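Local coordinates for protein beta-glucuronidase (Dictyoglomus thermophilum, PDB 6XXW) that probably hydrolyses beta-D-glucuronides, releasing glucuronic acid, as a glycoside hydrolase of family 2, at residues L260-I265 and I275-I280; E219-Q224 and F239-V244; R488-W493 and D539-V544. All blocks are in the same frame, centred on the assembly; numbering follows the deposited sequence.

Interaction 1. Residues L260-I265 and I275-I280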
loop_
_atom_site.group_PDB
_atom_site.type_symbol
_atom_site.label_atom_id
_atom_site.label_comp_id
_atom_site.label_asym_id
_atom_site.label_seq_id
_atom_site.Cartn_x
_atom_site.Cartn_y
_atom_site.Cartn_z
ATOM N N LEU A 260 11.278 3.136 -41.626
ATOM C CA LEU A 260 12.731 3.000 -41.684
ATOM C C LEU A 260 13.164 2.340 -42.991
ATOM O O LEU A 260 12.586 1.337 -43.409
ATOM C CB LEU A 260 13.255 2.182 -40.494
ATOM C CG LEU A 260 13.063 2.819 -39.110
ATOM C CD1 LEU A 260 13.392 1.824 -37.995
ATOM C CD2 LEU A 260 13.908 4.099 -38.970
ATOM N N TYR A 261 14.183 2.907 -43.625
ATOM C CA TYR A 261 14.893 2.296 -44.740
ATOM C C TYR A 261 16.164 1.654 -44.199
ATOM O O TYR A 261 16.724 2.111 -43.201
ATOM C CB TYR A 261 15.262 3.345 -45.800
ATOM C CG TYR A 261 14.093 3.954 -46.541
ATOM C CD1 TYR A 261 13.343 4.978 -45.976
ATOM C CD2 TYR A 261 13.739 3.505 -47.809
ATOM C CE1 TYR A 261 12.265 5.539 -46.649
ATOM C CE2 TYR A 261 12.667 4.058 -48.492
ATOM C CZ TYR A 261 11.935 5.082 -47.904
ATOM O OH TYR A 261 10.871 5.644 -48.575
ATOM N N ASN A 262 16.632 0.599 -44.858
ATOM C CA ASN A 262 17.850 -0.073 -44.424
ATOM C C ASN A 262 18.995 0.332 -45.341
ATOM O O ASN A 262 18.932 0.117 -46.554
ATOM C CB ASN A 262 17.704 -1.593 -44.409
ATOM C CG ASN A 262 18.876 -2.271 -43.730
ATOM O OD1 ASN A 262 19.812 -2.747 -44.392
ATOM N ND2 ASN A 262 18.851 -2.296 -42.398
ATOM N N LEU A 263 20.023 0.928 -44.754
ATOM C CA LEU A 263 21.205 1.353 -45.482
ATOM C C LEU A 263 22.246 0.249 -45.384
ATOM O O LEU A 263 22.630 -0.143 -44.277
ATOM C CB LEU A 263 21.744 2.654 -44.901
ATOM C CG LEU A 263 22.970 3.258 -45.576
ATOM C CD1 LEU A 263 22.602 3.773 -46.944
ATOM C CD2 LEU A 263 23.516 4.390 -44.700
ATOM N N GLU A 264 22.696 -0.254 -46.532
ATOM C CA GLU A 264 23.741 -1.269 -46.584
ATOM C C GLU A 264 25.005 -0.692 -47.212
ATOM O O GLU A 264 24.965 -0.158 -48.326
ATOM C CB GLU A 264 23.281 -2.497 -47.372
ATOM C CG GLU A 264 24.344 -3.586 -47.459
ATOM C CD GLU A 264 23.977 -4.689 -48.445
ATOM O OE1 GLU A 264 22.952 -5.372 -48.229
ATOM O OE2 GLU A 264 24.718 -4.872 -49.432
ATOM N N ILE A 265 26.121 -0.800 -46.495
ATOM C CA ILE A 265 27.411 -0.299 -46.951
ATOM C C ILE A 265 28.328 -1.491 -47.156
ATOM O O ILE A 265 28.538 -2.287 -46.232
ATOM C CB ILE A 265 28.028 0.695 -45.951
ATOM C CG1 ILE A 265 27.128 1.923 -45.775
ATOM C CG2 ILE A 265 29.444 1.101 -46.394
ATOM C CD1 ILE A 265 27.469 2.734 -44.527
ATOM N N ILE A 275 30.826 -5.506 -44.667
ATOM C CA ILE A 275 29.446 -5.066 -44.820
ATOM C C ILE A 275 28.926 -4.566 -43.474
ATOM O O ILE A 275 29.077 -5.243 -42.453
ATOM C CB ILE A 275 28.542 -6.189 -45.363
ATOM C CG1 ILE A 275 29.027 -6.641 -46.746
ATOM C CG2 ILE A 275 27.096 -5.723 -45.423
ATOM C CD1 ILE A 275 28.224 -7.780 -47.324
ATOM N N TYR A 276 28.315 -3.388 -43.477
ATOM C CA TYR A 276 27.621 -2.864 -42.306
ATOM C C TYR A 276 26.269 -2.342 -42.752
ATOM O O TYR A 276 26.165 -1.694 -43.800
ATOM C CB TYR A 276 28.420 -1.747 -41.615
ATOM C CG TYR A 276 27.917 -1.375 -40.220
ATOM C CD1 TYR A 276 28.397 -2.020 -39.092
ATOM C CD2 TYR A 276 26.966 -0.381 -40.047
ATOM C CE1 TYR A 276 27.937 -1.678 -37.810
ATOM C CE2 TYR A 276 26.501 -0.031 -38.784
ATOM C CZ TYR A 276 26.997 -0.685 -37.670
ATOM O OH TYR A 276 26.540 -0.359 -36.417
ATOM N N ARG A 277 25.237 -2.616 -41.948
ATOM C CA ARG A 277 23.870 -2.220 -42.263
ATOM C C ARG A 277 23.272 -1.448 -41.097
ATOM O O ARG A 277 23.552 -1.752 -39.932
ATOM C CB ARG A 277 22.975 -3.441 -42.568
ATOM C CG ARG A 277 23.444 -4.289 -43.725
ATOM C CD ARG A 277 22.467 -5.423 -44.013
ATOM N NE ARG A 277 22.871 -6.147 -45.208
ATOM C CZ ARG A 277 23.716 -7.169 -45.212
ATOM N NH1 ARG A 277 24.240 -7.607 -44.073
ATOM N NH2 ARG A 277 24.029 -7.757 -46.362
ATOM N N MET A 278 22.433 -0.457 -41.412
ATOM C CA MET A 278 21.707 0.248 -40.368
ATOM C C MET A 278 20.367 0.739 -40.895
ATOM O O MET A 278 20.275 1.229 -42.024
ATOM C CB MET A 278 22.521 1.427 -39.821
ATOM C CG MET A 278 21.842 2.139 -38.668
ATOM S SD MET A 278 22.816 3.566 -38.132
ATOM C CE MET A 278 21.698 4.257 -36.903
ATOM N N ASP A 279 19.327 0.595 -40.078
ATOM C CA ASP A 279 18.051 1.221 -40.391
ATOM C C ASP A 279 18.142 2.720 -40.137
ATOM O O ASP A 279 18.566 3.152 -39.059
ATOM C CB ASP A 279 16.931 0.630 -39.533
ATOM C CG ASP A 279 16.496 -0.760 -39.988
ATOM O OD1 ASP A 279 16.727 -1.141 -41.161
ATOM O OD2 ASP A 279 15.900 -1.467 -39.153
ATOM N N ILE A 280 17.713 3.518 -41.113
ATOM C CA ILE A 280 17.715 4.968 -40.980
ATOM C C ILE A 280 16.312 5.469 -41.290
ATOM O O ILE A 280 15.496 4.765 -41.879
ATOM C CB ILE A 280 18.743 5.652 -41.909
ATOM C CG1 ILE A 280 18.430 5.327 -43.374
ATOM C CG2 ILE A 280 20.177 5.246 -41.544
ATOM C CD1 ILE A 280 19.255 6.135 -44.346
HETATM O O HOH W 1 13.899 -1.534 -42.557
#
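Glu264 and Arg277 illustrate how a cross-strand pair can meet through one oxygen rather than as a coplanar bidentate pair. The two side chains run alongside each other and point the same way, yet their carboxylate and guanidinium planes stand 87° apart. Glu264 OE1 accepts NE of Arg277 at 3.1 Å, and NH2 more weakly. The Glu264 chain lies extended, CG opposite its backbone nitrogen (chi1 180°), which carries the carboxylate alongside the arginine. Each charge has a second mate: Arg228 for Glu264, Glu28 for Arg277. Over one face of the guanidinium, offset toward the rim, lies the CG2 methyl of Ile275.

Further along the sheet face that carries Glu264 and Arg277, Asn262 ND2 donates to Asp279 OD1 at 2.7 Å, almost straight at 176°. The donor comes from above the carboxylate plane, and a water links OD1 to Leu260 O.

In this antiparallel hairpin such polar pairs are non-hydrogen-bonded; Tyr261, Leu263, Ile265, Tyr276, Met278 and Ile280 fill the other face. There Leu263 and Ile265 pack on strand 198-206 of the facing sheet, while helix 346-355 meets Met278 through Phe350 and Leu260 through Gln354; strand 223-228 flanks 260-265.

Interaction 2. Residues E219-Q224 and F239-V244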
loop_
_atom_site.group_PDB
_atom_site.type_symbol
_atom_site.label_atom_id
_atom_site.label_comp_id
_atom_site.label_asym_id
_atom_site.label_seq_id
_atom_site.Cartn_x
_atom_site.Cartn_y
_atom_site.Cartn_z
ATOM N N GLU A 219 39.906 3.204 -44.077
ATOM C CA GLU A 219 41.119 3.177 -44.887
ATOM C C GLU A 219 40.852 2.653 -46.293
ATOM O O GLU A 219 41.661 2.891 -47.198
ATOM C CB GLU A 219 42.201 2.355 -44.180
ATOM C CG GLU A 219 42.918 3.164 -43.101
ATOM C CD GLU A 219 43.522 2.310 -42.004
ATOM O OE1 GLU A 219 44.732 1.999 -42.091
ATOM O OE2 GLU A 219 42.785 1.954 -41.054
ATOM N N GLY A 220 39.723 1.976 -46.504
ATOM C CA GLY A 220 39.327 1.570 -47.833
ATOM C C GLY A 220 38.696 2.714 -48.613
ATOM O O GLY A 220 38.352 3.767 -48.068
ATOM N N ASN A 221 38.545 2.497 -49.918
ATOM C CA ASN A 221 37.998 3.543 -50.775
ATOM C C ASN A 221 36.937 3.101 -51.770
ATOM O O ASN A 221 36.260 3.975 -52.317
ATOM C CB ASN A 221 39.140 4.225 -51.539
ATOM C CG ASN A 221 40.031 5.019 -50.626
ATOM O OD1 ASN A 221 39.575 5.964 -49.982
ATOM N ND2 ASN A 221 41.295 4.623 -50.525
ATOM N N ASN A 222 36.759 1.808 -52.037
ATOM C CA ASN A 222 35.763 1.338 -52.999
ATOM C C ASN A 222 34.549 0.847 -52.228
ATOM O O ASN A 222 34.630 -0.158 -51.517
ATOM C CB ASN A 222 36.299 0.215 -53.885
ATOM C CG ASN A 222 37.727 0.429 -54.303
ATOM O OD1 ASN A 222 38.137 1.545 -54.611
ATOM N ND2 ASN A 222 38.498 -0.650 -54.322
ATOM N N PHE A 223 33.418 1.527 -52.404
ATOM C CA PHE A 223 32.201 1.220 -51.666
ATOM C C PHE A 223 31.012 1.161 -52.606
ATOM O O PHE A 223 30.890 1.975 -53.526
ATOM C CB PHE A 223 31.940 2.269 -50.571
ATOM C CG PHE A 223 32.965 2.270 -49.498
ATOM C CD1 PHE A 223 32.826 1.448 -48.388
ATOM C CD2 PHE A 223 34.073 3.099 -49.583
ATOM C CE1 PHE A 223 33.785 1.450 -47.397
ATOM C CE2 PHE A 223 35.033 3.097 -48.602
ATOM C CZ PHE A 223 34.895 2.273 -47.509
ATOM N N GLN A 224 30.146 0.186 -52.372
ATOM C CA GLN A 224 28.805 0.173 -52.925
ATOM C C GLN A 224 27.835 0.361 -51.769
ATOM O O GLN A 224 27.957 -0.313 -50.744
ATOM C CB GLN A 224 28.507 -1.132 -53.666
ATOM C CG GLN A 224 27.115 -1.149 -54.279
ATOM C CD GLN A 224 26.730 -2.496 -54.884
ATOM O OE1 GLN A 224 27.006 -3.554 -54.315
ATOM N NE2 GLN A 224 26.071 -2.454 -56.039
ATOM N N PHE A 239 27.813 3.975 -56.014
ATOM C CA PHE A 239 29.209 3.599 -55.845
ATOM C C PHE A 239 29.981 4.848 -55.446
ATOM O O PHE A 239 29.970 5.845 -56.177
ATOM C CB PHE A 239 29.781 2.996 -57.127
ATOM C CG PHE A 239 29.153 1.692 -57.511
ATOM C CD1 PHE A 239 29.470 0.531 -56.829
ATOM C CD2 PHE A 239 28.241 1.626 -58.554
ATOM C CE1 PHE A 239 28.888 -0.674 -57.180
ATOM C CE2 PHE A 239 27.660 0.423 -58.910
ATOM C CZ PHE A 239 27.986 -0.727 -58.222
ATOM N N GLY A 240 30.625 4.802 -54.285
ATOM C CA GLY A 240 31.371 5.946 -53.809
ATOM C C GLY A 240 31.481 5.985 -52.301
ATOM O O GLY A 240 30.529 5.626 -51.591
ATOM N N LYS A 241 32.652 6.410 -51.814
ATOM C CA LYS A 241 32.890 6.565 -50.382
ATOM C C LYS A 241 32.057 7.701 -49.797
ATOM O O LYS A 241 31.740 7.687 -48.601
ATOM C CB LYS A 241 34.373 6.817 -50.140
ATOM C CG LYS A 241 34.843 6.695 -48.704
ATOM C CD LYS A 241 36.372 6.793 -48.622
ATOM C CE LYS A 241 36.885 6.489 -47.222
ATOM N NZ LYS A 241 38.386 6.461 -47.131
ATOM N N SER A 242 31.732 8.699 -50.615
ATOM C CA SER A 242 30.738 9.719 -50.305
ATOM C C SER A 242 29.741 9.765 -51.455
ATOM O O SER A 242 30.047 9.356 -52.578
ATOM C CB SER A 242 31.383 11.104 -50.099
ATOM O OG SER A 242 31.905 11.600 -51.321
ATOM N N GLY A 243 28.536 10.252 -51.181
ATOM C CA GLY A 243 27.578 10.400 -52.255
ATOM C C GLY A 243 26.185 10.713 -51.750
ATOM O O GLY A 243 25.972 11.003 -50.570
ATOM N N VAL A 244 25.246 10.670 -52.688
ATOM C CA VAL A 244 23.853 10.999 -52.424
ATOM C C VAL A 244 22.994 9.869 -52.976
ATOM O O VAL A 244 23.260 9.354 -54.066
ATOM C CB VAL A 244 23.452 12.358 -53.040
ATOM C CG1 VAL A 244 24.339 13.476 -52.513
ATOM C CG2 VAL A 244 23.544 12.316 -54.561
#
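Lys241 and Phe223 meet where the chain passes between the two sheets of an antiparallel beta sandwich, consistent with the immunoglobulin-like domain of family 2 glycoside hydrolases. Residues 219-224 lead from strand 209-217 into strand 223-228, and 239-244 lead from strand 234-239 into strand 242-248, so both crossings are tied together here.

The lysine is drawn out to full length, its CG opposite the backbone nitrogen (chi1 -167°) and every later torsion extended. Its stem slants past the Phe223 ring, CG lying 3.6 Å from CE2, and delivers the ammonium to a cluster of oxygens. NZ is shared among Ser218 O, Gly220 O at 2.9 Å and Asn221 OD1 at 3.1 Å, the last met from 42° above the amide carbonyl plane. A methionine in its place would probably leave these three oxygens without their common donor and free the Asn221 amide to turn.

Gln224 and Phe239 form the non-hydrogen-bonded pair beyond. Their side chains run alongside and point the same way, Gln224 CG 3.4 Å from Phe239 CE1 in the conformer described; with a second conformer present, the near-parallel planes (14°) are a doubtful detail. Gly240 has backbone angles that would jam a CB against the preceding carbonyl oxygen. Its N donates to Phe223 O at 2.9 Å, and the same oxygen receives the CA-H of Phe239, with CA 3.3 Å away.

Interaction 3. Residues R488-W493 and D539-V544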
loop_
_atom_site.group_PDB
_atom_site.type_symbol
_atom_site.label_atom_id
_atom_site.label_comp_id
_atom_site.label_asym_id
_atom_site.label_seq_id
_atom_site.Cartn_x
_atom_site.Cartn_y
_atom_site.Cartn_z
ATOM N N ARG A 488 1.974 33.722 -15.990
ATOM C CA ARG A 488 2.869 34.873 -15.917
ATOM C C ARG A 488 4.306 34.483 -16.245
ATOM O O ARG A 488 5.009 35.208 -16.960
ATOM C CB ARG A 488 2.807 35.506 -14.526
ATOM C CG ARG A 488 1.538 36.305 -14.260
ATOM C CD ARG A 488 1.250 36.427 -12.760
ATOM N NE ARG A 488 2.171 37.337 -12.094
ATOM C CZ ARG A 488 2.004 38.655 -12.046
ATOM N NH1 ARG A 488 0.949 39.210 -12.629
ATOM N NH2 ARG A 488 2.891 39.417 -11.420
ATOM N N ASP A 489 4.768 33.356 -15.705
ATOM C CA ASP A 489 6.149 32.940 -15.928
ATOM C C ASP A 489 6.399 32.637 -17.397
ATOM O O ASP A 489 7.333 33.178 -18.003
ATOM C CB ASP A 489 6.473 31.719 -15.067
ATOM C CG ASP A 489 7.954 31.384 -15.071
ATOM O OD1 ASP A 489 8.772 32.320 -15.044
ATOM O OD2 ASP A 489 8.299 30.195 -15.082
ATOM N N LEU A 490 5.552 31.792 -17.998
ATOM C CA LEU A 490 5.789 31.375 -19.375
ATOM C C LEU A 490 5.673 32.538 -20.351
ATOM O O LEU A 490 6.397 32.567 -21.353
ATOM C CB LEU A 490 4.835 30.249 -19.766
ATOM C CG LEU A 490 5.080 28.944 -19.003
ATOM C CD1 LEU A 490 4.068 27.887 -19.391
ATOM C CD2 LEU A 490 6.507 28.447 -19.240
ATOM N N ARG A 491 4.773 33.497 -20.090
ATOM C CA ARG A 491 4.718 34.690 -20.935
ATOM C C ARG A 491 5.998 35.504 -20.828
ATOM O O ARG A 491 6.425 36.130 -21.808
ATOM C CB ARG A 491 3.515 35.557 -20.569
ATOM C CG ARG A 491 2.167 34.918 -20.931
ATOM C CD ARG A 491 1.026 35.937 -20.827
ATOM N NE ARG A 491 -0.254 35.342 -21.208
ATOM C CZ ARG A 491 -0.664 35.195 -22.467
ATOM N NH1 ARG A 491 0.096 35.610 -23.470
ATOM N NH2 ARG A 491 -1.839 34.642 -22.722
ATOM N N GLU A 492 6.632 35.511 -19.656
ATOM C CA GLU A 492 7.893 36.233 -19.540
ATOM C C GLU A 492 9.018 35.516 -20.282
ATOM O O GLU A 492 9.889 36.170 -20.867
ATOM C CB GLU A 492 8.270 36.449 -18.075
ATOM C CG GLU A 492 9.369 37.508 -17.917
ATOM C CD GLU A 492 9.998 37.515 -16.540
ATOM O OE1 GLU A 492 9.732 36.573 -15.768
ATOM O OE2 GLU A 492 10.758 38.462 -16.227
ATOM N N TRP A 493 9.042 34.177 -20.262
ATOM C CA TRP A 493 10.034 33.484 -21.081
ATOM C C TRP A 493 9.884 33.857 -22.549
ATOM O O TRP A 493 10.883 34.082 -23.252
ATOM C CB TRP A 493 9.921 31.969 -20.918
ATOM C CG TRP A 493 10.488 31.440 -19.635
ATOM C CD1 TRP A 493 9.796 31.194 -18.486
ATOM C CD2 TRP A 493 11.859 31.086 -19.365
ATOM N NE1 TRP A 493 10.644 30.699 -17.519
ATOM C CE2 TRP A 493 11.915 30.633 -18.027
ATOM C CE3 TRP A 493 13.041 31.112 -20.120
ATOM C CZ2 TRP A 493 13.100 30.202 -17.429
ATOM C CZ3 TRP A 493 14.229 30.677 -19.520
ATOM C CH2 TRP A 493 14.246 30.228 -18.191
ATOM N N ASP A 539 -2.412 25.142 -22.857
ATOM C CA ASP A 539 -3.300 25.151 -24.010
ATOM C C ASP A 539 -3.665 26.566 -24.437
ATOM O O ASP A 539 -4.080 26.767 -25.581
ATOM C CB ASP A 539 -4.569 24.356 -23.710
ATOM C CG ASP A 539 -4.319 22.865 -23.652
ATOM O OD1 ASP A 539 -3.298 22.399 -24.199
ATOM O OD2 ASP A 539 -5.144 22.159 -23.052
ATOM N N ARG A 540 -3.513 27.543 -23.553
ATOM C CA ARG A 540 -3.866 28.919 -23.868
ATOM C C ARG A 540 -2.698 29.715 -24.431
ATOM O O ARG A 540 -2.868 30.898 -24.754
ATOM C CB ARG A 540 -4.418 29.603 -22.617
ATOM C CG ARG A 540 -5.666 28.896 -22.126
ATOM C CD ARG A 540 -6.396 29.684 -21.069
ATOM N NE ARG A 540 -5.817 29.478 -19.749
ATOM C CZ ARG A 540 -5.085 30.386 -19.117
ATOM N NH1 ARG A 540 -4.852 31.558 -19.700
ATOM N NH2 ARG A 540 -4.593 30.129 -17.908
ATOM N N LEU A 541 -1.532 29.089 -24.578
ATOM C CA LEU A 541 -0.303 29.773 -24.974
ATOM C C LEU A 541 0.192 29.188 -26.296
ATOM O O LEU A 541 0.685 28.051 -26.337
ATOM C CB LEU A 541 0.754 29.638 -23.876
ATOM C CG LEU A 541 0.327 30.091 -22.473
ATOM C CD1 LEU A 541 1.445 29.844 -21.461
ATOM C CD2 LEU A 541 -0.058 31.568 -22.482
ATOM N N ASP A 542 0.085 29.972 -27.376
ATOM C CA ASP A 542 0.422 29.437 -28.694
ATOM C C ASP A 542 1.923 29.243 -28.907
ATOM O O ASP A 542 2.311 28.613 -29.899
ATOM C CB ASP A 542 -0.169 30.329 -29.802
ATOM C CG ASP A 542 0.471 31.717 -29.881
ATOM O OD1 ASP A 542 1.405 32.039 -29.114
ATOM O OD2 ASP A 542 0.028 32.502 -30.745
ATOM N N PHE A 543 2.769 29.742 -28.015
ATOM C CA PHE A 543 4.211 29.563 -28.146
ATOM C C PHE A 543 4.729 28.349 -27.377
ATOM O O PHE A 543 5.917 28.036 -27.463
ATOM C CB PHE A 543 4.950 30.831 -27.693
ATOM C CG PHE A 543 4.540 31.336 -26.330
ATOM C CD1 PHE A 543 5.054 30.760 -25.173
ATOM C CD2 PHE A 543 3.658 32.395 -26.208
ATOM C CE1 PHE A 543 4.678 31.220 -23.919
ATOM C CE2 PHE A 543 3.285 32.865 -24.961
ATOM C CZ PHE A 543 3.795 32.275 -23.812
ATOM N N VAL A 544 3.868 27.643 -26.652
ATOM C CA VAL A 544 4.263 26.425 -25.958
ATOM C C VAL A 544 4.056 25.263 -26.921
ATOM O O VAL A 544 2.938 25.025 -27.400
ATOM C CB VAL A 544 3.473 26.234 -24.652
ATOM C CG1 VAL A 544 3.718 24.856 -24.067
ATOM C CG2 VAL A 544 3.863 27.326 -23.635
#
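Arg491 and Arg540, one from each segment, grip a single carboxylate: Glu487, on the same helix as Arg491, gives OE1 to NE of Arg491 and OE2 to NH1 of Arg540. The shared anion probably offsets the closeness of the two cations, Arg491 NH2 lying 5.3 Å from Arg540 NH1. No hydrogen bond passes directly between 488-493 and 539-544; the rest is van der Waals contact, in which the side chains of Leu541 and Phe543 meet the helix.

Leu541 touches two helix residues by splitting its fork. The CD2 methyl sits over one face of the Arg491 guanidinium, offset toward the rim and 3.6 Å from NH2. CD1 turns instead to Leu490, 3.8 Å from its CB, and these two leucines cross at about a right angle. Beside them Leu490 CD1 approaches Val544 CG2 at 4.3 Å.

This is the outer layer of a TIM barrel. Helix 482-497 forms the crossover between the parallel strands 463-467 and 501-505, while 539-544 is the loop that runs from helix 524-538 into strand 544-550. The loop folds as a type I beta turn from Leu541 to Val544, closed by Val544 N on Leu541 O at 3.2 Å.

The turn also presents Phe543 to the helix. A first torsion that sets CG between the backbone N and the carbonyl carbon (chi1 51°) swings the ring toward the helix backbone, where it rests obliquely. Tyr494 stacks on this ring. At its rim CE1 comes to 3.4 Å from Leu490 O, and CZ to 3.9 Å from Arg491 CA.

Interactions 1 and 2 belong to one beta-sandwich domain, their centres 15 Å apart, and they touch: Ile265 CG2 lies 3.9 Å from Phe223 CD1, on neighbouring strands of a single sheet. Interaction 3 stands apart in the barrel domain. Its centre is 42 Å from that of interaction 1, with nearest atoms about 26 Å apart, and 49 Å from that of interaction 2. A Tris molecule, probably from the crystallisation liquor, lies close to the side chain of Ile280 in interaction 1. In TIM barrels the active site is found at the C-terminal ends of the strands, whereas residues 539-544 lead into the start of strand 544-550.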